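Local coordinates for protein alcohol dehydrogenase, zinc-containing (Streptococcus pneumoniae serotype 2, PDB 5YLN) that probably catalyses the zinc-dependent, NAD-linked interconversion of alcohols with aldehydes or ketones, at residues T254-F257 / C258-I261; V268-C271 / G272-K276; T55-S58 / G59-L62; Y8-V11 / K12-L15. All blocks are in the same frame, centred on the assembly; numbering follows the deposited sequence.

Interaction 1. Residues T254-F257 / C258-I261; sequences TFDF and CQKI
Asp256 and Gln259 meet because their first torsions carry them to a common point on one flank of helix 252-261: the carboxylate carbon of Asp256 lies opposite its own backbone N, whereas CG of Gln259 sits between backbone N and carbonyl carbon (chi1 74°), with the chain straight beyond it. Gln259 NE2 then donates to Asp256 OD1 over 3.0 Å. The bond is nearly straight, 164° at the hydrogen, and the oxygen is almost in the amide plane. OD1 receives it on the anti lone pair, pointing away from OD2, and the carboxylate and amide planes stand 84° apart. The same OD1 forms a salt bridge with Lys260 NZ at 3.1 Å, a contact whose hydrogen-bond component is weak. The amide of Gln259 is fixed at both ends, since OE1 accepts from Asp281 N and NE2 also donates to Glu279 O.

The helix itself is held by backbone bonds, among them Cys258 N to Thr254 O at 3.0 Å. The two phenylalanines pack against other parts of the fold. CE2 of Phe257 touches CG2 of Ile261 at 4.1 Å, one turn on, while the ring packs on Ala229, Ile230 and Ile233 of helix 226-236. Phe255 CE2 lies 3.9 Å from Gln259 OE1, and its ring reaches Val278 and Phe280 of strand 278-280, and Leu282 of the second subunit.

Two donors converging on one carboxylate oxygen would concentrate negative charge there and probably favour the ionised form of Asp256, while the buried Gln259 amide ties the helix to the segment around strand 278-280.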
loop_
_atom_site.group_PDB
_atom_site.type_symbol
_atom_site.label_atom_id
_atom_site.label_comp_id
_atom_site.label_asym_id
_atom_site.label_seq_id
_atom_site.Cartn_x
_atom_site.Cartn_y
_atom_site.Cartn_z
ATOM N N THR A 254 10.458 -13.456 -5.645
ATOM C CA THR A 254 10.059 -12.333 -6.477
ATOM C C THR A 254 9.554 -11.176 -5.624
ATOM O O THR A 254 9.854 -10.011 -5.915
ATOM C CB THR A 254 9.022 -12.779 -7.516
ATOM O OG1 THR A 254 7.923 -13.445 -6.874
ATOM C CG2 THR A 254 9.662 -13.737 -8.533
ATOM N N PHE A 255 8.804 -11.463 -4.559
ATOM C CA PHE A 255 8.436 -10.376 -3.665
ATOM C C PHE A 255 9.679 -9.716 -3.103
ATOM O O PHE A 255 9.742 -8.486 -2.987
ATOM C CB PHE A 255 7.546 -10.851 -2.519
ATOM C CG PHE A 255 7.215 -9.746 -1.531
ATOM C CD1 PHE A 255 6.162 -8.860 -1.778
ATOM C CD2 PHE A 255 7.983 -9.557 -0.385
ATOM C CE1 PHE A 255 5.868 -7.835 -0.898
ATOM C CE2 PHE A 255 7.689 -8.534 0.508
ATOM C CZ PHE A 255 6.630 -7.672 0.246
ATOM N N ASP A 256 10.692 -10.520 -2.773
ATOM C CA ASP A 256 11.909 -9.961 -2.206
ATOM C C ASP A 256 12.643 -9.086 -3.217
ATOM O O ASP A 256 13.152 -8.013 -2.867
ATOM C CB ASP A 256 12.818 -11.082 -1.717
ATOM C CG ASP A 256 14.076 -10.548 -1.083
ATOM O OD1 ASP A 256 13.967 -9.771 -0.106
ATOM O OD2 ASP A 256 15.172 -10.886 -1.576
ATOM N N PHE A 257 12.719 -9.537 -4.473
ATOM C CA PHE A 257 13.323 -8.737 -5.536
ATOM C C PHE A 257 12.623 -7.381 -5.666
ATOM O O PHE A 257 13.274 -6.329 -5.724
ATOM C CB PHE A 257 13.244 -9.508 -6.854
ATOM C CG PHE A 257 14.093 -8.945 -7.952
ATOM C CD1 PHE A 257 15.421 -9.334 -8.091
ATOM C CD2 PHE A 257 13.565 -8.059 -8.866
ATOM C CE1 PHE A 257 16.204 -8.812 -9.118
ATOM C CE2 PHE A 257 14.329 -7.544 -9.886
ATOM C CZ PHE A 257 15.649 -7.907 -10.017
ATOM N N CYS A 258 11.288 -7.396 -5.704
ATOM C CA CYS A 258 10.514 -6.167 -5.838
ATOM C C CYS A 258 10.858 -5.165 -4.749
ATOM O O CYS A 258 10.968 -3.960 -5.015
ATOM C CB CYS A 258 9.023 -6.485 -5.800
ATOM S SG CYS A 258 8.399 -7.110 -7.350
ATOM N N GLN A 259 11.035 -5.638 -3.512
ATOM C CA GLN A 259 11.243 -4.688 -2.430
ATOM C C GLN A 259 12.664 -4.145 -2.440
ATOM O O GLN A 259 12.918 -3.102 -1.835
ATOM C CB GLN A 259 10.868 -5.307 -1.075
ATOM C CG GLN A 259 11.815 -6.320 -0.524
ATOM C CD GLN A 259 11.374 -6.831 0.851
ATOM O OE1 GLN A 259 10.572 -6.191 1.546
ATOM N NE2 GLN A 259 11.903 -7.992 1.247
ATOM N N LYS A 260 13.572 -4.788 -3.171
ATOM C CA LYS A 260 14.932 -4.286 -3.312
ATOM C C LYS A 260 15.096 -3.236 -4.416
ATOM O O LYS A 260 16.096 -2.509 -4.416
ATOM C CB LYS A 260 15.881 -5.461 -3.554
ATOM C CG LYS A 260 16.009 -6.349 -2.314
ATOM C CD LYS A 260 17.310 -7.126 -2.331
ATOM C CE LYS A 260 17.711 -7.609 -0.934
ATOM N NZ LYS A 260 16.531 -7.997 -0.117
ATOM N N ILE A 261 14.159 -3.127 -5.354
ATOM C CA ILE A 261 14.340 -2.237 -6.497
ATOM C C ILE A 261 13.391 -1.058 -6.480
ATOM O O ILE A 261 13.542 -0.152 -7.310
ATOM C CB ILE A 261 14.205 -2.995 -7.835
ATOM C CG1 ILE A 261 12.808 -3.629 -7.977
ATOM C CG2 ILE A 261 15.308 -4.029 -7.948
ATOM C CD1 ILE A 261 12.358 -3.933 -9.446
#

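Interaction 2. Residues V268-C271 / G272-K276; sequences VANC and GVHGK
Asn270 and His274 touch through Asn270 OD1 and the imidazole NE2, 2.5 Å apart. This is very short for a hydrogen bond and bent, 130° at the hydrogen, so the exact separation deserves caution at 2.19 Å resolution. The oxygen lies at the ring edge, near its plane, and is also 3.0 Å from His274 CD2. Amide and ring planes differ by 42°, and the two side chains run past each other in opposite senses.

The other end of the amide is engaged as well. Asn270 ND2 donates to Gly272 O over 2.9 Å with an angle of 155°, meeting a lone pair in the carbonyl plane, although the acceptor is tilted from the amide plane. One side chain at the end of a strand therefore reaches the backbone two residues on and the ring four residues on; the ND2 bond, with the doubtful OD1 contact, probably restrains the rotation of the amide.

What positions these groups is the end of strand 266-270 and the turn away from it. CG of Asn270 is anti to the backbone N, which throws the amide across the loop; CG of His274 lies beside its own N, directing the ring back to the asparagine. Between them, the Val273 side chain is about 4 Å from a bound Tris molecule, probably from the crystallisation liquor, and about 8 Å from the zinc ion held by Cys42 and His64.

Strand 266-270 lies in the parallel Rossmann-type sheet between strands 242-247 and 291-293. Asn270 and His274 both pack on Glu247, His274 also on Phe255 of helix 252-261, and Leu282 of the second subunit touches both.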
loop_
_atom_site.group_PDB
_atom_site.type_symbol
_atom_site.label_atom_id
_atom_site.label_comp_id
_atom_site.label_asym_id
_atom_site.label_seq_id
_atom_site.Cartn_x
_atom_site.Cartn_y
_atom_site.Cartn_z
ATOM N N VAL A 268 4.993 -1.380 -4.822
ATOM C CA VAL A 268 5.062 -2.797 -5.177
ATOM C C VAL A 268 3.622 -3.282 -5.293
ATOM O O VAL A 268 2.891 -3.318 -4.298
ATOM C CB VAL A 268 5.836 -3.606 -4.129
ATOM C CG1 VAL A 268 5.877 -5.108 -4.505
ATOM C CG2 VAL A 268 7.254 -3.054 -3.943
ATOM N N ALA A 269 3.194 -3.610 -6.513
ATOM C CA ALA A 269 1.843 -4.107 -6.772
ATOM C C ALA A 269 1.923 -5.616 -6.934
ATOM O O ALA A 269 2.389 -6.107 -7.966
ATOM C CB ALA A 269 1.225 -3.463 -8.017
ATOM N N ASN A 270 1.461 -6.344 -5.920
ATOM C CA ASN A 270 1.389 -7.795 -5.982
ATOM C C ASN A 270 0.167 -8.219 -6.793
ATOM O O ASN A 270 -0.946 -7.770 -6.515
ATOM C CB ASN A 270 1.311 -8.397 -4.580
ATOM C CG ASN A 270 1.198 -9.917 -4.616
ATOM O OD1 ASN A 270 2.206 -10.619 -4.688
ATOM N ND2 ASN A 270 -0.031 -10.426 -4.583
ATOM N N CYS A 271 0.368 -9.106 -7.773
ATOM C CA CYS A 271 -0.746 -9.704 -8.512
ATOM C C CYS A 271 -1.004 -11.149 -8.147
ATOM O O CYS A 271 -2.159 -11.555 -8.060
ATOM C CB CYS A 271 -0.499 -9.659 -10.020
ATOM S SG CYS A 271 0.065 -8.101 -10.615
ATOM N N GLY A 272 0.050 -11.935 -7.946
ATOM C CA GLY A 272 -0.116 -13.362 -7.861
ATOM C C GLY A 272 -0.622 -13.836 -6.514
ATOM O O GLY A 272 -0.557 -13.144 -5.496
ATOM N N VAL A 273 -1.157 -15.056 -6.542
ATOM C CA VAL A 273 -1.376 -15.824 -5.328
ATOM C C VAL A 273 -0.039 -16.170 -4.689
ATOM O O VAL A 273 0.917 -16.563 -5.369
ATOM C CB VAL A 273 -2.156 -17.105 -5.662
ATOM C CG1 VAL A 273 -2.625 -17.776 -4.393
ATOM C CG2 VAL A 273 -3.310 -16.773 -6.596
ATOM N N HIS A 274 0.045 -16.004 -3.376
ATOM C CA HIS A 274 1.193 -16.465 -2.613
ATOM C C HIS A 274 0.743 -17.615 -1.727
ATOM O O HIS A 274 -0.342 -17.566 -1.143
ATOM C CB HIS A 274 1.809 -15.339 -1.769
ATOM C CG HIS A 274 2.569 -14.327 -2.572
ATOM N ND1 HIS A 274 3.946 -14.249 -2.554
ATOM C CD2 HIS A 274 2.144 -13.356 -3.422
ATOM C CE1 HIS A 274 4.337 -13.268 -3.351
ATOM N NE2 HIS A 274 3.264 -12.714 -3.891
ATOM N N GLY A 275 1.556 -18.664 -1.664
ATOM C CA GLY A 275 1.217 -19.812 -0.846
ATOM C C GLY A 275 1.936 -19.789 0.481
ATOM O O GLY A 275 1.635 -20.586 1.379
ATOM N N LYS A 276 2.895 -18.879 0.612
ATOM C CA LYS A 276 3.626 -18.674 1.852
ATOM C C LYS A 276 3.614 -17.199 2.213
ATOM O O LYS A 276 3.531 -16.347 1.328
ATOM C CB LYS A 276 5.085 -19.136 1.744
ATOM C CG LYS A 276 5.286 -20.643 1.779
ATOM C CD LYS A 276 6.671 -20.991 2.329
ATOM C CE LYS A 276 7.798 -20.344 1.532
ATOM N NZ LYS A 276 7.758 -20.710 0.081
#

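Interaction 3. Residues T55-S58 / G59-L62; sequences TCQS and GTIL
Gln57 O is gripped twice by Thr60, closing a type II beta turn from Gln57 to Thr60. The hydroxyl OG1 of Thr60 donates to it at 2.5 Å, shorter than usual, so the exact length is uncertain, and Thr60 N donates at 3.2 Å with an N-H...O angle of 147°. Both donors reach the carbonyl oxygen from the same face of its plane, each tilted from that plane. The backbone bond is the defining closure of the turn; the hydroxyl supplements it from the side chain of the last residue. OG1 can do so because it lies beside its own backbone N (chi1 -57°), so that N and OG1 present their hydrogens to one acceptor.

Gly59 occupies the third position of the turn, with phi 90°. At its backbone angles a beta carbon would collide with the carbonyl oxygen of Ser58, which accounts for the absence of a side chain there.

Around the turn, Cys56 packs SG against Thr60 CB at 3.8 Å, its sulfur being anti to the backbone N. This places Cys56 alongside the threonine while its side chain also touches Tyr10 and Ile48. Ser58 points its OG elsewhere, to a hydrogen bond with Val11 O on strand 4-12. The turn lies within the GroES-like region, in the loop between helix 43-50 and strand 66-72 that leads on to the zinc ligand His64; Cys56 is about 9 Å from that histidine, side chain to side chain. A water links Gln57 N, from which it accepts at 3.0 Å, to Thr60 OG1, to which it donates at 3.0 Å.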
loop_
_atom_site.group_PDB
_atom_site.type_symbol
_atom_site.label_atom_id
_atom_site.label_comp_id
_atom_site.label_asym_id
_atom_site.label_seq_id
_atom_site.Cartn_x
_atom_site.Cartn_y
_atom_site.Cartn_z
ATOM N N THR A 55 -9.752 -25.219 -1.007
ATOM C CA THR A 55 -11.163 -24.858 -0.944
ATOM C C THR A 55 -11.936 -25.272 -2.197
ATOM O O THR A 55 -13.145 -25.042 -2.261
ATOM C CB THR A 55 -11.317 -23.354 -0.724
ATOM O OG1 THR A 55 -10.580 -22.657 -1.730
ATOM C CG2 THR A 55 -10.808 -22.949 0.653
ATOM N N CYS A 56 -11.289 -25.854 -3.198
ATOM C CA CYS A 56 -11.998 -26.331 -4.378
ATOM C C CYS A 56 -12.477 -27.749 -4.108
ATOM O O CYS A 56 -11.670 -28.677 -3.994
ATOM C CB CYS A 56 -11.107 -26.282 -5.609
ATOM S SG CYS A 56 -11.967 -26.848 -7.045
ATOM N N GLN A 57 -13.786 -27.912 -3.988
ATOM C CA GLN A 57 -14.360 -29.210 -3.674
ATOM C C GLN A 57 -14.145 -30.202 -4.816
ATOM O O GLN A 57 -14.153 -29.834 -5.992
ATOM C CB GLN A 57 -15.850 -29.044 -3.389
ATOM C CG GLN A 57 -16.622 -30.328 -3.384
ATOM C CD GLN A 57 -18.044 -30.112 -2.977
ATOM O OE1 GLN A 57 -18.492 -28.979 -2.826
ATOM N NE2 GLN A 57 -18.765 -31.197 -2.780
ATOM N N SER A 58 -13.939 -31.470 -4.450
ATOM C CA SER A 58 -13.861 -32.561 -5.420
ATOM C C SER A 58 -15.102 -32.614 -6.312
ATOM O O SER A 58 -16.233 -32.477 -5.843
ATOM C CB SER A 58 -13.700 -33.891 -4.689
ATOM O OG SER A 58 -13.585 -34.960 -5.605
ATOM N N GLY A 59 -14.880 -32.826 -7.608
ATOM C CA GLY A 59 -15.953 -32.843 -8.577
ATOM C C GLY A 59 -16.278 -31.499 -9.203
ATOM O O GLY A 59 -17.122 -31.439 -10.104
ATOM N N THR A 60 -15.638 -30.415 -8.764
ATOM C CA THR A 60 -15.951 -29.093 -9.296
ATOM C C THR A 60 -15.490 -28.972 -10.739
ATOM O O THR A 60 -14.403 -29.434 -11.102
ATOM C CB THR A 60 -15.269 -28.002 -8.457
ATOM O OG1 THR A 60 -15.663 -28.109 -7.085
ATOM C CG2 THR A 60 -15.643 -26.633 -8.961
ATOM N N ILE A 61 -16.303 -28.322 -11.570
ATOM C CA ILE A 61 -15.840 -28.052 -12.923
ATOM C C ILE A 61 -14.860 -26.887 -12.885
ATOM O O ILE A 61 -15.082 -25.879 -12.199
ATOM C CB ILE A 61 -17.025 -27.775 -13.864
ATOM C CG1 ILE A 61 -18.051 -28.916 -13.736
ATOM C CG2 ILE A 61 -16.536 -27.640 -15.309
ATOM C CD1 ILE A 61 -19.246 -28.820 -14.640
ATOM N N LEU A 62 -13.739 -27.053 -13.580
ATOM C CA LEU A 62 -12.632 -26.113 -13.541
ATOM C C LEU A 62 -12.841 -24.956 -14.512
ATOM O O LEU A 62 -13.713 -24.978 -15.386
ATOM C CB LEU A 62 -11.312 -26.835 -13.845
ATOM C CG LEU A 62 -10.772 -27.691 -12.696
ATOM C CD1 LEU A 62 -9.737 -28.669 -13.183
ATOM C CD2 LEU A 62 -10.195 -26.836 -11.590
HETATM O O HOH W 1 -16.100 -26.158 -4.824
#

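Interaction 4. Residues Y8-V11 / K12-L15; sequences YTYV and KPGL
A classic beta bulge and a type II beta turn together form the hairpin between strands 4-12 and 15-22. In the bulge, two residues of the first strand, Val11 and Lys12, sit opposite the single residue Leu15: Val11 N donates to Leu15 O at 3.0 Å, with an angle of 150°, and Lys12 N makes a weak bond to the same oxygen at 3.4 Å. The turn from Lys12 to Leu15 is closed by Leu15 N to Lys12 O at 2.9 Å, with Gly14 at positive phi (98°).

Side chains follow the bend. Val11 CG1 meets Leu15 CD2 at 3.9 Å, the two crossing at a slant. The Tyr10 ring, brought forward by CG anti to the backbone N (chi1 176°), lies along the turn. Its CE1 is 3.3 Å from Lys12 O, Lys12 N stands over one face toward the rim, and OH approaches Pro13 CD at 3.5 Å.

Thr9 OG1 bonds to Ser17 O on the partner strand 15-22. Tyr8, further back, packs on Ile329 and Glu330 of helix 329-337, while Tyr10 rests on Leu62 in the loop between helix 43-50 and strand 66-72.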
loop_
_atom_site.group_PDB
_atom_site.type_symbol
_atom_site.label_atom_id
_atom_site.label_comp_id
_atom_site.label_asym_id
_atom_site.label_seq_id
_atom_site.Cartn_x
_atom_site.Cartn_y
_atom_site.Cartn_z
ATOM N N TYR A 8 -14.541 -30.668 -17.540
ATOM C CA TYR A 8 -13.243 -30.980 -16.937
ATOM C C TYR A 8 -13.319 -30.698 -15.438
ATOM O O TYR A 8 -13.380 -29.537 -15.014
ATOM C CB TYR A 8 -12.113 -30.180 -17.587
ATOM C CG TYR A 8 -10.753 -30.834 -17.425
ATOM C CD1 TYR A 8 -10.555 -32.163 -17.803
ATOM C CD2 TYR A 8 -9.669 -30.132 -16.892
ATOM C CE1 TYR A 8 -9.308 -32.783 -17.648
ATOM C CE2 TYR A 8 -8.413 -30.729 -16.744
ATOM C CZ TYR A 8 -8.238 -32.053 -17.121
ATOM O OH TYR A 8 -7.003 -32.647 -16.970
ATOM N N THR A 9 -13.289 -31.761 -14.641
ATOM C CA THR A 9 -13.547 -31.704 -13.210
ATOM C C THR A 9 -12.263 -31.949 -12.426
ATOM O O THR A 9 -11.468 -32.821 -12.779
ATOM C CB THR A 9 -14.586 -32.759 -12.797
ATOM O OG1 THR A 9 -14.074 -34.062 -13.108
ATOM C CG2 THR A 9 -15.924 -32.553 -13.513
ATOM N N TYR A 10 -12.083 -31.185 -11.354
ATOM C CA TYR A 10 -11.100 -31.507 -10.332
ATOM C C TYR A 10 -11.580 -32.707 -9.514
ATOM O O TYR A 10 -12.750 -32.774 -9.122
ATOM C CB TYR A 10 -10.884 -30.296 -9.424
ATOM C CG TYR A 10 -9.945 -30.546 -8.263
ATOM C CD1 TYR A 10 -8.636 -30.954 -8.482
ATOM C CD2 TYR A 10 -10.354 -30.339 -6.954
ATOM C CE1 TYR A 10 -7.762 -31.171 -7.432
ATOM C CE2 TYR A 10 -9.483 -30.556 -5.887
ATOM C CZ TYR A 10 -8.190 -30.982 -6.134
ATOM O OH TYR A 10 -7.298 -31.215 -5.093
ATOM N N VAL A 11 -10.685 -33.662 -9.259
ATOM C CA VAL A 11 -11.017 -34.867 -8.492
ATOM C C VAL A 11 -10.333 -34.875 -7.126
ATOM O O VAL A 11 -10.993 -34.906 -6.084
ATOM C CB VAL A 11 -10.673 -36.155 -9.272
ATOM C CG1 VAL A 11 -11.210 -37.379 -8.528
ATOM C CG2 VAL A 11 -11.218 -36.091 -10.681
ATOM N N LYS A 12 -9.008 -34.833 -7.114
ATOM C CA LYS A 12 -8.197 -34.929 -5.907
ATOM C C LYS A 12 -6.796 -34.459 -6.269
ATOM O O LYS A 12 -6.492 -34.260 -7.447
ATOM C CB LYS A 12 -8.181 -36.369 -5.355
ATOM C CG LYS A 12 -7.337 -37.320 -6.197
ATOM C CD LYS A 12 -7.816 -38.796 -6.138
ATOM C CE LYS A 12 -7.501 -39.482 -4.820
ATOM N NZ LYS A 12 -7.631 -40.994 -4.902
ATOM N N PRO A 13 -5.922 -34.250 -5.288
ATOM C CA PRO A 13 -4.625 -33.636 -5.623
ATOM C C PRO A 13 -3.881 -34.477 -6.648
ATOM O O PRO A 13 -3.550 -35.639 -6.406
ATOM C CB PRO A 13 -3.906 -33.574 -4.268
ATOM C CG PRO A 13 -5.033 -33.381 -3.298
ATOM C CD PRO A 13 -6.120 -34.294 -3.822
ATOM N N GLY A 14 -3.667 -33.894 -7.822
ATOM C CA GLY A 14 -2.981 -34.566 -8.901
ATOM C C GLY A 14 -3.853 -35.193 -9.970
ATOM O O GLY A 14 -3.314 -35.850 -10.863
ATOM N N LEU A 15 -5.174 -35.018 -9.917
ATOM C CA LEU A 15 -6.083 -35.694 -10.841
ATOM C C LEU A 15 -7.233 -34.774 -11.229
ATOM O O LEU A 15 -8.018 -34.356 -10.375
ATOM C CB LEU A 15 -6.636 -36.971 -10.226
ATOM C CG LEU A 15 -7.579 -37.814 -11.081
ATOM C CD1 LEU A 15 -6.872 -38.339 -12.326
ATOM C CD2 LEU A 15 -8.143 -38.966 -10.257
#

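Overall arrangement
Along the chain the order is interactions 4, 3, 1 and 2, and in space they form two pairs. Interactions 3 and 4 have centres 8 Å apart and join the first hairpin to the loop before His64: Gly59 N probably bonds to Tyr10 O at 2.6 Å. Interactions 1 and 2, with centres 12 Å apart, belong to the Rossmann-type part, where Cys258 CB of helix 252-261 packs on Val268 CG1 of strand 266-270 at 3.7 Å. Between the pairs, centres lie about 23 to 34 Å apart without touching. The zinc of Cys42 and His64, probably catalytic as in relatives, lies about 8 Å from the Val273 side chain and about 13 Å from that of Cys56.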